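Local coordinates for protein probable chitinase (Chromobacterium violaceum, PDB 5JH8) that probably binds chitin and, as a presumed chitinase of glycoside hydrolase family 18, cleaves the links between its N-acetylglucosamine units, at residues Y64-N69 and N109-A114; V143-F148 and L173-Y178; N214-Y219 and G292-Y297. All blocks are in the same frame, centred on the assembly; numbering follows the deposited sequence. Where two conformers were deposited one is given.

Interaction 1. Residues Y64-N69 and N109-A114. With HIS (histidine), chain F.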
loop_
_atom_site.group_PDB
_atom_site.type_symbol
_atom_site.label_atom_id
_atom_site.label_comp_id
_atom_site.label_asym_id
_atom_site.label_seq_id
_atom_site.Cartn_x
_atom_site.Cartn_y
_atom_site.Cartn_z
ATOM N N TYR A 64 3.937 4.255 12.066
ATOM C CA TYR A 64 3.144 5.328 11.480
ATOM C C TYR A 64 1.670 5.029 11.704
ATOM O O TYR A 64 1.210 3.921 11.428
ATOM C CB TYR A 64 3.430 5.474 9.977
ATOM C CG TYR A 64 4.773 6.073 9.671
ATOM C CD1 TYR A 64 5.940 5.357 9.842
ATOM C CD2 TYR A 64 4.885 7.370 9.232
ATOM C CE1 TYR A 64 7.184 5.933 9.579
ATOM C CE2 TYR A 64 6.095 7.950 8.969
ATOM C CZ TYR A 64 7.244 7.241 9.161
ATOM O OH TYR A 64 8.432 7.859 8.876
ATOM N N GLY A 65 0.920 6.016 12.170
ATOM C CA GLY A 65 -0.514 5.851 12.281
ATOM C C GLY A 65 -1.136 5.988 10.910
ATOM O O GLY A 65 -1.046 7.061 10.314
ATOM N N CYS A 66 -1.714 4.905 10.386
ATOM C CA CYS A 66 -2.294 4.893 9.041
ATOM C C CYS A 66 -3.788 5.157 9.157
ATOM O O CYS A 66 -4.529 4.357 9.743
ATOM C CB CYS A 66 -1.964 3.581 8.332
ATOM S SG CYS A 66 -2.744 3.383 6.712
ATOM N N VAL A 67 -4.190 6.308 8.633
ATOM C CA VAL A 67 -5.512 6.878 8.846
ATOM C C VAL A 67 -6.228 6.989 7.505
ATOM O O VAL A 67 -5.708 7.604 6.564
ATOM C CB VAL A 67 -5.431 8.260 9.525
ATOM C CG1 VAL A 67 -6.824 8.802 9.764
ATOM C CG2 VAL A 67 -4.632 8.198 10.813
ATOM N N SER A 68 -7.422 6.419 7.440
ATOM C CA SER A 68 -8.162 6.304 6.196
ATOM C C SER A 68 -9.454 7.115 6.240
ATOM O O SER A 68 -10.046 7.348 7.303
ATOM C CB SER A 68 -8.477 4.828 5.906
ATOM O OG SER A 68 -7.281 4.061 5.813
ATOM N N ASN A 69 -9.910 7.510 5.047
ATOM C CA ASN A 69 -11.189 8.192 4.874
ATOM C C ASN A 69 -12.289 7.176 4.579
ATOM O O ASN A 69 -12.885 7.162 3.510
ATOM C CB ASN A 69 -11.107 9.215 3.746
ATOM C CG ASN A 69 -10.754 8.580 2.413
ATOM O OD1 ASN A 69 -9.870 7.742 2.335
ATOM N ND2 ASN A 69 -11.424 9.004 1.348
ATOM N N ASN A 109 0.644 8.083 8.278
ATOM C CA ASN A 109 0.421 7.632 6.905
ATOM C C ASN A 109 -1.018 8.003 6.542
ATOM O O ASN A 109 -1.965 7.388 7.039
ATOM C CB ASN A 109 0.672 6.121 6.821
ATOM C CG ASN A 109 0.354 5.454 5.467
ATOM O OD1 ASN A 109 0.214 4.240 5.448
ATOM N ND2 ASN A 109 0.277 6.198 4.378
ATOM N N VAL A 110 -1.189 9.027 5.707
ATOM C CA VAL A 110 -2.500 9.364 5.152
ATOM C C VAL A 110 -2.800 8.365 4.042
ATOM O O VAL A 110 -2.054 8.273 3.063
ATOM C CB VAL A 110 -2.526 10.802 4.624
ATOM C CG1 VAL A 110 -3.826 11.023 3.822
ATOM C CG2 VAL A 110 -2.417 11.806 5.773
ATOM N N ASP A 111 -3.882 7.604 4.213
ATOM C CA ASP A 111 -4.348 6.638 3.216
ATOM C C ASP A 111 -5.741 7.088 2.810
ATOM O O ASP A 111 -6.751 6.551 3.279
ATOM C CB ASP A 111 -4.339 5.227 3.771
ATOM C CG ASP A 111 -4.714 4.207 2.724
ATOM O OD1 ASP A 111 -4.835 4.582 1.538
ATOM O OD2 ASP A 111 -4.901 3.025 3.062
ATOM N N PHE A 112 -5.797 8.133 1.988
ATOM C CA PHE A 112 -7.065 8.654 1.481
ATOM C C PHE A 112 -7.251 8.157 0.054
ATOM O O PHE A 112 -6.488 8.532 -0.843
ATOM C CB PHE A 112 -7.117 10.182 1.491
ATOM C CG PHE A 112 -7.412 10.800 2.837
ATOM C CD1 PHE A 112 -7.298 10.101 4.040
ATOM C CD2 PHE A 112 -7.775 12.122 2.877
ATOM C CE1 PHE A 112 -7.544 10.733 5.244
ATOM C CE2 PHE A 112 -8.030 12.743 4.056
ATOM C CZ PHE A 112 -7.921 12.054 5.243
ATOM N N GLU A 113 -8.237 7.290 -0.132
ATOM C CA GLU A 113 -8.514 6.702 -1.426
ATOM C C GLU A 113 -9.878 7.201 -1.889
ATOM O O GLU A 113 -10.703 7.684 -1.100
ATOM C CB GLU A 113 -8.413 5.177 -1.342
ATOM C CG GLU A 113 -7.037 4.775 -0.809
ATOM C CD GLU A 113 -6.720 3.297 -0.860
ATOM O OE1 GLU A 113 -7.311 2.556 -1.666
ATOM O OE2 GLU A 113 -5.847 2.879 -0.064
ATOM N N ALA A 114 -10.095 7.153 -3.202
ATOM C CA ALA A 114 -11.301 7.702 -3.803
ATOM C C ALA A 114 -11.390 9.214 -3.609
ATOM O O ALA A 114 -12.490 9.786 -3.591
ATOM C CB ALA A 114 -12.561 6.997 -3.292
HETATM N N HIS F . -6.511 -1.814 -0.016
HETATM C CA HIS F . -6.419 -1.427 1.388
HETATM C C HIS F . -7.800 -1.464 2.026
HETATM O O HIS F . -8.832 -1.372 1.348
HETATM C CB HIS F . -5.791 -0.037 1.523
HETATM C CG HIS F . -4.330 0.003 1.187
HETATM N ND1 HIS F . -3.508 1.040 1.570
HETATM C CD2 HIS F . -3.550 -0.855 0.487
HETATM C CE1 HIS F . -2.280 0.808 1.144
HETATM N NE2 HIS F . -2.282 -0.324 0.464
HETATM O OXT HIS F . -7.906 -1.598 3.246
HETATM O O HOH W 1 -6.600 1.659 4.988
#

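Interaction 2. Residues V143-F148 and L173-Y178. With HIS (histidine), chain F.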
loop_
_atom_site.group_PDB
_atom_site.type_symbol
_atom_site.label_atom_id
_atom_site.label_comp_id
_atom_site.label_asym_id
_atom_site.label_seq_id
_atom_site.Cartn_x
_atom_site.Cartn_y
_atom_site.Cartn_z
ATOM N N VAL A 143 2.240 9.553 2.404
ATOM C CA VAL A 143 0.945 9.617 1.723
ATOM C C VAL A 143 0.862 8.428 0.771
ATOM O O VAL A 143 1.691 8.296 -0.133
ATOM C CB VAL A 143 0.733 10.946 0.983
ATOM C CG1 VAL A 143 -0.659 10.984 0.352
ATOM C CG2 VAL A 143 0.895 12.120 1.935
ATOM N N SER A 144 -0.148 7.582 0.960
ATOM C CA SER A 144 -0.397 6.466 0.052
ATOM C C SER A 144 -1.146 6.993 -1.167
ATOM O O SER A 144 -2.140 7.705 -1.032
ATOM C CB SER A 144 -1.206 5.368 0.747
ATOM O OG SER A 144 -0.484 4.825 1.847
ATOM N N VAL A 145 -0.630 6.700 -2.354
ATOM C CA VAL A 145 -1.289 7.156 -3.574
ATOM C C VAL A 145 -1.469 5.989 -4.528
ATOM O O VAL A 145 -0.697 5.021 -4.499
ATOM C CB VAL A 145 -0.514 8.286 -4.265
ATOM C CG1 VAL A 145 -0.395 9.472 -3.355
ATOM C CG2 VAL A 145 0.843 7.801 -4.715
ATOM N N PRO A 146 -2.467 6.064 -5.395
ATOM C CA PRO A 146 -2.608 5.062 -6.453
ATOM C C PRO A 146 -1.438 5.162 -7.420
ATOM O O PRO A 146 -0.867 6.237 -7.623
ATOM C CB PRO A 146 -3.933 5.432 -7.140
ATOM C CG PRO A 146 -4.617 6.366 -6.230
ATOM C CD PRO A 146 -3.580 7.041 -5.421
ATOM N N ALA A 147 -1.128 4.032 -8.049
ATOM C CA ALA A 147 -0.019 3.902 -8.983
ATOM C C ALA A 147 -0.541 4.074 -10.400
ATOM O O ALA A 147 -1.455 3.349 -10.828
ATOM C CB ALA A 147 0.623 2.528 -8.832
ATOM N N PHE A 148 0.049 5.022 -11.125
ATOM C CA PHE A 148 -0.360 5.304 -12.498
ATOM C C PHE A 148 0.761 6.060 -13.201
ATOM O O PHE A 148 1.719 6.517 -12.576
ATOM C CB PHE A 148 -1.684 6.088 -12.566
ATOM C CG PHE A 148 -1.677 7.389 -11.800
ATOM C CD1 PHE A 148 -1.254 8.563 -12.385
ATOM C CD2 PHE A 148 -2.115 7.430 -10.483
ATOM C CE1 PHE A 148 -1.241 9.735 -11.684
ATOM C CE2 PHE A 148 -2.130 8.609 -9.786
ATOM C CZ PHE A 148 -1.680 9.767 -10.380
ATOM N N LEU A 173 5.970 9.253 -0.548
ATOM C CA LEU A 173 4.756 8.741 -1.172
ATOM C C LEU A 173 4.866 7.233 -1.212
ATOM O O LEU A 173 5.862 6.683 -1.708
ATOM C CB LEU A 173 4.537 9.263 -2.595
ATOM C CG LEU A 173 4.539 10.782 -2.736
ATOM C CD1 LEU A 173 4.156 11.179 -4.140
ATOM C CD2 LEU A 173 3.596 11.451 -1.730
ATOM N N GLN A 174 3.837 6.564 -0.683
ATOM C CA GLN A 174 3.733 5.107 -0.732
ATOM C C GLN A 174 2.940 4.813 -2.003
ATOM O O GLN A 174 1.715 4.972 -2.028
ATOM C CB GLN A 174 3.087 4.569 0.546
ATOM C CG GLN A 174 3.091 3.060 0.649
ATOM C CD GLN A 174 1.806 2.385 0.200
ATOM O OE1 GLN A 174 0.703 2.882 0.395
ATOM N NE2 GLN A 174 1.963 1.197 -0.359
ATOM N N ILE A 175 3.638 4.428 -3.065
ATOM C CA ILE A 175 2.990 4.200 -4.350
ATOM C C ILE A 175 2.399 2.802 -4.349
ATOM O O ILE A 175 3.135 1.807 -4.300
ATOM C CB ILE A 175 3.972 4.384 -5.511
ATOM C CG1 ILE A 175 4.420 5.844 -5.574
ATOM C CG2 ILE A 175 3.310 3.926 -6.826
ATOM C CD1 ILE A 175 5.273 6.169 -6.761
HETATM N N MSE A 176 1.075 2.724 -4.422
HETATM C CA MSE A 176 0.367 1.457 -4.288
HETATM C C MSE A 176 0.422 0.710 -5.618
HETATM O O MSE A 176 -0.600 0.577 -6.335
HETATM C CB MSE A 176 -1.075 1.709 -3.851
HETATM C CG MSE A 176 -1.138 2.356 -2.493
HETATM SE SE MSE A 176 -2.921 2.961 -1.998
HETATM C CE MSE A 176 -3.914 1.389 -2.546
ATOM N N SER A 177 1.630 0.260 -5.967
ATOM C CA SER A 177 1.870 -0.428 -7.233
ATOM C C SER A 177 1.445 -1.891 -7.151
ATOM O O SER A 177 2.229 -2.824 -7.360
ATOM C CB SER A 177 3.319 -0.277 -7.671
ATOM O OG SER A 177 4.245 -0.636 -6.675
ATOM N N TYR A 178 0.147 -2.044 -6.881
ATOM C CA TYR A 178 -0.551 -3.316 -6.870
ATOM C C TYR A 178 -2.009 -3.013 -7.203
ATOM O O TYR A 178 -2.422 -1.858 -7.298
ATOM C CB TYR A 178 -0.334 -4.101 -5.550
ATOM C CG TYR A 178 -0.277 -3.266 -4.287
ATOM C CD1 TYR A 178 -1.407 -2.678 -3.759
ATOM C CD2 TYR A 178 0.932 -3.078 -3.620
ATOM C CE1 TYR A 178 -1.344 -1.917 -2.595
ATOM C CE2 TYR A 178 0.996 -2.338 -2.468
ATOM C CZ TYR A 178 -0.138 -1.768 -1.952
ATOM O OH TYR A 178 -0.002 -1.052 -0.793
HETATM N N HIS F . -6.511 -1.814 -0.016
HETATM C CA HIS F . -6.419 -1.427 1.388
HETATM C C HIS F . -7.800 -1.464 2.026
HETATM O O HIS F . -8.832 -1.372 1.348
HETATM C CB HIS F . -5.791 -0.037 1.523
HETATM C CG HIS F . -4.330 0.003 1.187
HETATM N ND1 HIS F . -3.508 1.040 1.570
HETATM C CD2 HIS F . -3.550 -0.855 0.487
HETATM C CE1 HIS F . -2.280 0.808 1.144
HETATM N NE2 HIS F . -2.282 -0.324 0.464
HETATM O OXT HIS F . -7.906 -1.598 3.246
HETATM O O HOH W 2 -2.840 1.798 -7.249
#

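Interaction 3. Residues N214-Y219 and G292-Y297. With HIS (histidine), chain F; 6KY ((2S)-2-(dimethylamino)-4-(methylselanyl)butanoic acid), chain E.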
loop_
_atom_site.group_PDB
_atom_site.type_symbol
_atom_site.label_atom_id
_atom_site.label_comp_id
_atom_site.label_asym_id
_atom_site.label_seq_id
_atom_site.Cartn_x
_atom_site.Cartn_y
_atom_site.Cartn_z
ATOM N N ASN A 214 8.032 2.056 -3.599
ATOM C CA ASN A 214 7.146 1.223 -4.392
ATOM C C ASN A 214 6.351 0.314 -3.467
ATOM O O ASN A 214 6.516 0.323 -2.245
ATOM C CB ASN A 214 7.878 0.510 -5.530
ATOM C CG ASN A 214 8.795 -0.588 -5.063
ATOM O OD1 ASN A 214 9.291 -0.574 -3.949
ATOM N ND2 ASN A 214 9.047 -1.560 -5.950
ATOM N N GLY A 215 5.455 -0.448 -4.075
ATOM C CA GLY A 215 4.572 -1.348 -3.349
ATOM C C GLY A 215 4.611 -2.733 -3.952
ATOM O O GLY A 215 4.562 -2.900 -5.178
ATOM N N ILE A 216 4.680 -3.736 -3.078
ATOM C CA ILE A 216 4.749 -5.138 -3.495
ATOM C C ILE A 216 3.674 -5.905 -2.742
ATOM O O ILE A 216 3.608 -5.835 -1.510
ATOM C CB ILE A 216 6.131 -5.759 -3.216
ATOM C CG1 ILE A 216 7.235 -4.895 -3.828
ATOM C CG2 ILE A 216 6.163 -7.198 -3.704
ATOM C CD1 ILE A 216 8.648 -5.372 -3.484
ATOM N N PRO A 217 2.804 -6.626 -3.454
ATOM C CA PRO A 217 1.739 -7.370 -2.785
ATOM C C PRO A 217 2.214 -8.733 -2.309
ATOM O O PRO A 217 2.955 -9.430 -2.999
ATOM C CB PRO A 217 0.702 -7.529 -3.897
ATOM C CG PRO A 217 1.564 -7.697 -5.155
ATOM C CD PRO A 217 2.744 -6.765 -4.932
ATOM N N ALA A 218 1.736 -9.121 -1.132
ATOM C CA ALA A 218 1.861 -10.489 -0.624
ATOM C C ALA A 218 0.626 -11.305 -0.944
ATOM O O ALA A 218 0.167 -12.128 -0.149
ATOM C CB ALA A 218 2.155 -10.474 0.873
ATOM N N TYR A 219 0.082 -11.078 -2.137
ATOM C CA TYR A 219 -1.144 -11.720 -2.572
ATOM C C TYR A 219 -1.205 -11.605 -4.091
ATOM O O TYR A 219 -0.460 -10.838 -4.724
ATOM C CB TYR A 219 -2.412 -11.079 -1.940
ATOM C CG TYR A 219 -2.638 -9.648 -2.402
ATOM C CD1 TYR A 219 -2.051 -8.563 -1.758
ATOM C CD2 TYR A 219 -3.405 -9.394 -3.514
ATOM C CE1 TYR A 219 -2.197 -7.288 -2.224
ATOM C CE2 TYR A 219 -3.556 -8.110 -4.010
ATOM C CZ TYR A 219 -2.947 -7.059 -3.363
ATOM O OH TYR A 219 -3.052 -5.771 -3.811
ATOM N N GLY A 292 13.367 5.609 -2.055
ATOM C CA GLY A 292 13.502 5.626 -0.614
ATOM C C GLY A 292 13.320 4.281 0.037
ATOM O O GLY A 292 13.719 4.112 1.194
ATOM N N GLY A 293 12.692 3.341 -0.660
ATOM C CA GLY A 293 12.457 2.031 -0.108
ATOM C C GLY A 293 11.251 1.395 -0.753
ATOM O O GLY A 293 10.843 1.782 -1.852
ATOM N N THR A 294 10.740 0.384 -0.062
ATOM C CA THR A 294 9.617 -0.390 -0.548
ATOM C C THR A 294 8.581 -0.533 0.554
ATOM O O THR A 294 8.852 -0.270 1.722
ATOM C CB THR A 294 10.085 -1.756 -1.079
ATOM O OG1 THR A 294 9.057 -2.382 -1.833
ATOM C CG2 THR A 294 10.567 -2.701 0.033
ATOM N N SER A 295 7.396 -0.954 0.160
ATOM C CA SER A 295 6.294 -1.192 1.069
ATOM C C SER A 295 5.634 -2.508 0.679
ATOM O O SER A 295 5.544 -2.831 -0.518
ATOM C CB SER A 295 5.298 -0.030 1.036
ATOM O OG SER A 295 4.688 0.146 -0.232
ATOM N N LEU A 296 5.204 -3.270 1.683
ATOM C CA LEU A 296 4.718 -4.633 1.511
ATOM C C LEU A 296 3.307 -4.722 2.071
ATOM O O LEU A 296 3.084 -4.360 3.231
ATOM C CB LEU A 296 5.623 -5.641 2.230
ATOM C CG LEU A 296 7.122 -5.685 1.845
ATOM C CD1 LEU A 296 7.386 -5.735 0.343
ATOM C CD2 LEU A 296 7.938 -4.544 2.471
ATOM N N TYR A 297 2.374 -5.221 1.278
ATOM C CA TYR A 297 0.982 -5.276 1.692
ATOM C C TYR A 297 0.525 -6.729 1.630
ATOM O O TYR A 297 0.368 -7.272 0.528
ATOM C CB TYR A 297 0.085 -4.401 0.792
ATOM C CG TYR A 297 -1.276 -4.212 1.417
ATOM C CD1 TYR A 297 -2.289 -5.124 1.201
ATOM C CD2 TYR A 297 -1.506 -3.202 2.328
ATOM C CE1 TYR A 297 -3.516 -5.005 1.816
ATOM C CE2 TYR A 297 -2.723 -3.092 2.974
ATOM C CZ TYR A 297 -3.723 -4.010 2.714
ATOM O OH TYR A 297 -4.957 -3.942 3.312
HETATM N N HIS F . -6.511 -1.814 -0.016
HETATM C CA HIS F . -6.419 -1.427 1.388
HETATM C C HIS F . -7.800 -1.464 2.026
HETATM O O HIS F . -8.832 -1.372 1.348
HETATM C CB HIS F . -5.791 -0.037 1.523
HETATM C CG HIS F . -4.330 0.003 1.187
HETATM N ND1 HIS F . -3.508 1.040 1.570
HETATM C CD2 HIS F . -3.550 -0.855 0.487
HETATM C CE1 HIS F . -2.280 0.808 1.144
HETATM N NE2 HIS F . -2.282 -0.324 0.464
HETATM O OXT HIS F . -7.906 -1.598 3.246
HETATM N N 6KY E . -5.712 -4.218 -2.252
HETATM C CA 6KY E . -6.864 -3.342 -1.868
HETATM C C 6KY E . -6.815 -3.061 -0.380
HETATM O O 6KY E . -7.008 -3.967 0.423
HETATM C CB 6KY E . -8.235 -3.928 -2.264
HETATM C CG 6KY E . -8.381 -4.063 -3.790
HETATM SE SE 6KY E . -10.149 -4.670 -4.373
HETATM C CE 6KY E . -9.926 -6.542 -3.871
HETATM C CN1 6KY E . -5.842 -5.624 -1.823
HETATM C CN2 6KY E . -4.409 -3.703 -1.765
#

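Interaction 1. Residues Y64-N69 and N109-A114
Asn69 and Phe112 meet where two adjacent parallel strands of the family 18 TIM barrel, 63-68 and 107-111, run out into loops at their C-terminal ends. Asn69 CB lies over one face of the Phe112 ring, 4.1 Å from its centroid, in a CH-pi contact displaced toward the rim. Val110 CG1 presses on the opposite face, so the ring is sandwiched, a place suited to a broad flat side chain; helix 78-85 adds Ala81 and Val84. The CG of Asn69 stands between its own backbone N and carbonyl carbon (chi1 60°), and the carboxamide beyond it meets the backbone of Glu113 with both ends. OD1 accepts from Glu113 N at 3.0 Å, while ND2 donates to Glu113 O at 2.9 Å, almost straight at 170° and within the amide plane. Asparagine fits because one short, flat group matches the N-H and C=O of a single residue.

Before this amide pairing the strands are joined by backbone hydrogen bonds, among them Val67 N to Asn109 O at 2.9 Å. Val67 and Val110 turn to the apolar side, where helix 120-135 packs on Val110. Cys66 and Asn109 turn to the barrel interior, with Cys66 SG 3.3 Å from Asn109 OD1; that oxygen is hydrogen-bonded by Tyr7. Asn109, Asp111 and Glu113 occupy the last three acidic positions of the DxxDxDxE signature of family 18, asparagine standing at the first of them. Asp111 carries its CG anti to the backbone N, and its OD2 accepts a hydrogen bond from ND1 of the bound histidine at 2.8 Å.

Interaction 2. Residues V143-F148 and L173-Y178
Gln174 sends CG anti to its backbone N (chi1 -173°) and then bends at chi2 (-97°), a turn that puts CD within 3.7 Å of Ser144 OG on the neighbouring parallel strand of the TIM barrel. Ser144 OG donates to Gln174 OE1 at 2.7 Å, in the carbonyl plane and on a lone pair. The other end of the amide is used as well: NE2 donates to Tyr178 OH at 3.0 Å, and is also hydrogen-bonded to Ser295 OG. Serine suits its place because a small hydroxyl can donate a hydrogen bond to Gln174 and still accept one from Asn109 ND2.

On the other side of the strands, Val143 CB touches Leu173 CD2 at 4.0 Å, and helix 163-169 covers both Val145 and Leu173. Farther along, a water joins the two segments, accepting from Ala147 N and donating to Met176 O; Ala147 is small enough for its CB to sit 3.4 Å from the same Met176 O. Tyr178 OH is hydrogen-bonded to NE2 of the bound histidine at 2.7 Å. Held at both OE1 and NE2, the Gln174 amide has its rotation fixed, which is consistent with steadying the phenol of Tyr178 beside the ligand that Gln174 itself also borders.

Interaction 3. Residues N214-Y219 and G292-Y297
Asn214 and Thr294 pair across strands 212-222 and 293-297, parallel neighbours in the TIM barrel, and begin the tightly packed part of the contact. Thr294 OG1 donates to Asn214 OD1 at 2.8 Å, approaching from above the carboxamide plane. Asn214 ND2 turns to Lys282 O in helix 276-289, so the amide is used at both ends. On the barrel's inner side Ser295, with OG between its backbone N and carbonyl carbon (chi1 63°), donates that hydroxyl to Asn214 O at 2.7 Å, and Ser295 N adds a weak bond to the same oxygen. Ser295 OG also lies 3.5 Å from Gly215 CA. Outward, Ile216 and Leu296 lie side by side and point the same way, Ile216 CB 3.8 Å from Leu296 CD1. Branched apolar chains suit this layer, since helix 276-289 covers Ile216 and helix 304-309 covers Leu296.

The backbone grip is weaker at the start, where Asn214 N reaches Gly293 O only weakly, at 3.3 Å; Gly293 has a backbone shape (phi 154°) that calls for glycine. At the pocket end the backbone stays firm, Ala218 N to Tyr297 O being nearly straight at 177°, and only the side chains are looser, separating around the ligands. Tyr219 CE1 stays 4.1 Å from Tyr297 CD1, at the edge of the Tyr297 ring. Pro217 CB backs one face of Tyr219, whose OH is bonded to Asp179 and lies 3.2 Å from CN2 of the bound dimethylated selenomethionine. Tyr297 OH is bonded to Tyr11, and the ring offers a face to the bound histidine, whose CD2 sits 3.4 Å from Tyr297 CE2.

From the N terminus, the chain lays down strands 3-8 and 27-35 before interaction 1 closes a 39-residue loop that holds helices 78-85 and 89-96. Interaction 2 then closes a shorter loop of 24 residues with helix 163-169, and interaction 3 a long one of 72 residues that carries extra strands as well as helices 237-244 and 276-289. The three follow in series, none nesting or crossing. Strand 107-111 adjoins 142-146, and 172-176 adjoins 212-222, so the contacts continue one another round the barrel; strand 293-297 pairs with 3-8 and completes the ring. All three border the bound histidine.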